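Antitoxin HipB (Escherichia coli, PDB 4Z5H) neutralises the toxin HipA as its cognate antitoxin and, as a homodimer, binds and bends operator DNA to repress the hipBA promoter. Local coordinates at the interface of chains A and B. Numbering follows the deposited sequence. Chains: chain A/B, Antitoxin HipB.

Contact 1 and contact 2 are neighbouring patches of the HipB homodimer interface, the centres of their C-alpha atoms about 9 Å apart. Both use B:Ser65 and B:Met66 at the start of strand 64-70. In contact 1 these residues receive the N-terminal segment of chain A, while helix 52-61 of chain B supplies an aromatic ring; in contact 2 they pair with strand 64-70 of chain A. One short stretch of chain B thus joins two segments of its partner. Two-fold symmetry repeats each contact with the chains exchanged, tying the two helix-turn-helix subunits into one DNA-binding dimer.

Contact 1: the interface of chains A and B. Residues chain A 4-8, 11; chain B 56, 65-66.
The N-terminal loop of chain A, residues 4-7, and the first turn of its helix 8-21 meet helix 52-61 and the start of strand 64-70 of chain B, with B:Phe56 and B:Ser65 making the main side-chain contacts. A:Ile5 forms an antiparallel beta bridge with B:Met66: the backbone N of A:Ile5 donates to O of B:Met66 at 2.8 Å. The loop thereby gains a strand-like hold on the partner.

The ring of B:Phe56 lies against the backbone where loop becomes helix, with C of A:Ser7 above its centre, 3.6 Å from the centroid. A flat phenyl group suits this place because one face can lie against a planar peptide while its rim meets aliphatic carbons. Around it, CD of A:Pro8 packs against CD2 of B:Phe56, CG2 of A:Ile5 approaches its CZ, and CD2 of A:Leu11 lies in plane at the ring edge, 3.7 Å from CE2 of B:Phe56. The CG of A:Leu11 is anti to its backbone N (chi1 178°), which helps carry its branch out to that edge. A water links the main-chain O atoms of A:Tyr6 and B:Phe56, a bond of 2.9 Å from its oxygen to O of A:Tyr6.

B:Ser65 is small enough to fit against one face of the A:Tyr6 ring and polar enough to bond a carbonyl. With OG anti to its backbone N (chi1 178°), the hydroxyl reaches O of A:Ile5 at 3.0 Å, coming from above the carbonyl plane. The same OG lies 3.6 Å from CE2 of A:Tyr6, over that face toward the rim.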
# COMPACT_ATOMS: atom_id res chain seq x y z
N LYS A 4 9.78 -1.81 -8.67
CA LYS A 4 8.37 -2.09 -8.66
C LYS A 4 8.03 -3.24 -7.69
O LYS A 4 8.75 -4.22 -7.62
CB LYS A 4 7.87 -2.39 -10.06
CG LYS A 4 7.91 -1.19 -10.97
CD LYS A 4 7.58 -1.55 -12.39
CE LYS A 4 7.55 -0.34 -13.28
NZ LYS A 4 7.05 -0.70 -14.61
N ILE A 5 6.95 -3.05 -6.97
CA ILE A 5 6.44 -3.97 -5.97
C ILE A 5 5.03 -4.44 -6.34
O ILE A 5 4.20 -3.64 -6.74
CB ILE A 5 6.49 -3.31 -4.58
CG1 ILE A 5 7.96 -3.05 -4.23
CG2 ILE A 5 5.75 -4.12 -3.53
CD1 ILE A 5 8.19 -2.08 -3.12
N TYR A 6 4.80 -5.74 -6.24
CA TYR A 6 3.58 -6.38 -6.67
C TYR A 6 2.78 -7.14 -5.61
O TYR A 6 1.76 -7.67 -5.89
CB TYR A 6 3.87 -7.30 -7.85
CG TYR A 6 4.51 -6.61 -9.03
CD1 TYR A 6 5.87 -6.40 -9.08
CD2 TYR A 6 3.74 -6.18 -10.09
CE1 TYR A 6 6.44 -5.78 -10.15
CE2 TYR A 6 4.31 -5.55 -11.16
CZ TYR A 6 5.66 -5.36 -11.18
OH TYR A 6 6.23 -4.73 -12.23
N SER A 7 3.30 -7.22 -4.39
CA SER A 7 2.60 -7.92 -3.33
C SER A 7 2.92 -7.44 -1.92
O SER A 7 3.92 -6.81 -1.68
CB SER A 7 2.85 -9.44 -3.41
OG SER A 7 4.13 -9.78 -2.95
N PRO A 8 2.07 -7.81 -0.97
CA PRO A 8 2.32 -7.43 0.41
C PRO A 8 3.67 -7.99 0.90
O PRO A 8 4.38 -7.26 1.51
CB PRO A 8 1.16 -8.05 1.18
CG PRO A 8 0.09 -8.23 0.15
CD PRO A 8 0.82 -8.57 -1.10
N LEU A 11 6.40 -5.95 -0.56
CA LEU A 11 6.36 -4.65 0.08
C LEU A 11 7.00 -4.67 1.46
O LEU A 11 7.79 -3.82 1.78
CB LEU A 11 4.91 -4.18 0.19
CG LEU A 11 4.66 -2.84 0.87
CD1 LEU A 11 5.51 -1.71 0.34
CD2 LEU A 11 3.18 -2.50 0.88
N PHE B 56 -3.19 -4.74 -3.31
CA PHE B 56 -2.39 -5.28 -4.40
C PHE B 56 -3.20 -5.92 -5.53
O PHE B 56 -2.85 -5.80 -6.66
CB PHE B 56 -1.22 -6.15 -3.91
CG PHE B 56 -0.06 -5.35 -3.43
CD1 PHE B 56 0.84 -4.79 -4.32
CD2 PHE B 56 0.12 -5.10 -2.09
CE1 PHE B 56 1.89 -4.02 -3.88
CE2 PHE B 56 1.18 -4.34 -1.63
CZ PHE B 56 2.06 -3.79 -2.53
N SER B 65 1.39 -1.03 -10.74
CA SER B 65 2.32 -1.48 -9.75
C SER B 65 2.56 -0.26 -8.86
O SER B 65 1.96 0.77 -9.06
CB SER B 65 3.61 -1.96 -10.40
OG SER B 65 4.55 -2.36 -9.45
N MET B 66 3.44 -0.39 -7.88
CA MET B 66 3.85 0.72 -7.04
C MET B 66 5.32 0.63 -6.71
O MET B 66 5.88 -0.43 -6.78
CB MET B 66 3.07 0.70 -5.74
CG MET B 66 3.26 -0.58 -4.95
SD MET B 66 3.48 -0.30 -3.21
CE MET B 66 4.98 0.60 -3.15
O HOH W 1 -0.13 -6.26 -7.64

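Contact 2: the interface of chains A and B. Residues chain A 67-70; chain B 2, 64-66.
B:Phe2, in the N-terminal segment of chain B, packs on A:Leu68 and A:Cys69 of strand 64-70 in chain A, while that strand pairs with residues 64-66 of chain B. From its start the phenylalanine side chain follows the chain A backbone. CB of B:Phe2 lies 3.2 Å from O of A:Leu68, and CG and CD2 also sit close to that carbonyl oxygen. On the other branch CD1 of B:Phe2 approaches CB of A:Leu68 at 3.9 Å, as does CE1 at slightly longer range; this CB stands over one face of the ring, toward its rim. Farther out, CE2 of B:Phe2 reaches CA of A:Cys69 at 3.8 Å. CG is anti to the carbonyl carbon (chi1 -75°), a setting that directs the ring along the strand. A broad aromatic residue suits this spot because it can span two consecutive strand residues.

Alongside, A:Cys69 and B:Ser65 form an antiparallel bridge through two backbone bonds. N of B:Ser65 donates to O of A:Cys69 at 2.7 Å, and N of A:Cys69 returns a bond of 2.9 Å to O of B:Ser65. The compact SG of A:Cys69 packs beside this pair, 3.8 Å from CB of B:Ser65, where a small, weakly polar group fits well. Apolar B:Leu64 lays CD2 3.4 Å from O of A:Cys69, where it may help to shield that carbonyl from solvent.

Further bridges, A:Leu68 with B:Met66 and the poorly ordered A:Asp70 with B:Leu64, extend the pairing. In the fold, the site is part of an intermolecular antiparallel beta-sheet formed by the C-terminal strands of both subunits, next to the helical parts of both.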
# COMPACT_ATOMS: atom_id res chain seq x y z
N THR A 67 4.56 5.87 -4.77
CA THR A 67 3.80 6.26 -5.95
C THR A 67 3.30 5.04 -6.72
O THR A 67 3.86 3.98 -6.66
CB THR A 67 4.56 7.18 -6.93
OG1 THR A 67 5.52 6.42 -7.66
CG2 THR A 67 5.26 8.28 -6.22
N LEU A 68 2.22 5.24 -7.44
CA LEU A 68 1.77 4.32 -8.43
C LEU A 68 2.62 4.38 -9.69
O LEU A 68 3.29 5.35 -9.94
CB LEU A 68 0.32 4.56 -8.78
CG LEU A 68 -0.66 4.62 -7.62
CD1 LEU A 68 -1.90 5.37 -8.00
CD2 LEU A 68 -0.98 3.24 -7.10
N CYS A 69 2.59 3.30 -10.44
CA CYS A 69 3.25 3.21 -11.72
C CYS A 69 2.62 2.11 -12.55
O CYS A 69 1.83 1.34 -12.06
CB CYS A 69 4.74 2.96 -11.57
SG CYS A 69 5.15 1.47 -10.69
N ASP A 70 3.03 2.04 -13.80
CA ASP A 70 2.56 1.00 -14.68
C ASP A 70 3.10 -0.35 -14.26
O ASP A 70 4.21 -0.48 -13.82
CB ASP A 70 2.92 1.32 -16.12
CG ASP A 70 2.30 2.61 -16.59
OD1 ASP A 70 1.19 2.95 -16.16
OD2 ASP A 70 2.94 3.30 -17.37
N PHE B 2 1.92 10.42 -11.92
CA PHE B 2 1.80 9.72 -10.66
C PHE B 2 2.61 10.47 -9.61
O PHE B 2 3.82 10.54 -9.66
CB PHE B 2 2.26 8.28 -10.81
CG PHE B 2 1.28 7.40 -11.53
CD1 PHE B 2 -0.07 7.49 -11.27
CD2 PHE B 2 1.69 6.50 -12.47
CE1 PHE B 2 -0.97 6.70 -11.93
CE2 PHE B 2 0.79 5.70 -13.13
CZ PHE B 2 -0.54 5.80 -12.87
N LEU B 64 -1.52 -1.62 -12.78
CA LEU B 64 -0.59 -0.81 -12.04
C LEU B 64 0.28 -1.64 -11.11
O LEU B 64 -0.07 -2.72 -10.71
CB LEU B 64 -1.32 0.21 -11.18
CG LEU B 64 -2.20 1.27 -11.83
CD1 LEU B 64 -2.98 2.01 -10.77
CD2 LEU B 64 -1.38 2.20 -12.66
N SER B 65 1.39 -1.03 -10.74
CA SER B 65 2.32 -1.48 -9.75
C SER B 65 2.56 -0.26 -8.86
O SER B 65 1.96 0.77 -9.06
CB SER B 65 3.61 -1.96 -10.40
OG SER B 65 4.55 -2.36 -9.45
N MET B 66 3.44 -0.39 -7.88
CA MET B 66 3.85 0.72 -7.04
C MET B 66 5.32 0.63 -6.71
O MET B 66 5.88 -0.43 -6.78
CB MET B 66 3.07 0.70 -5.74
CG MET B 66 3.26 -0.58 -4.95
SD MET B 66 3.48 -0.30 -3.21
CE MET B 66 4.98 0.60 -3.15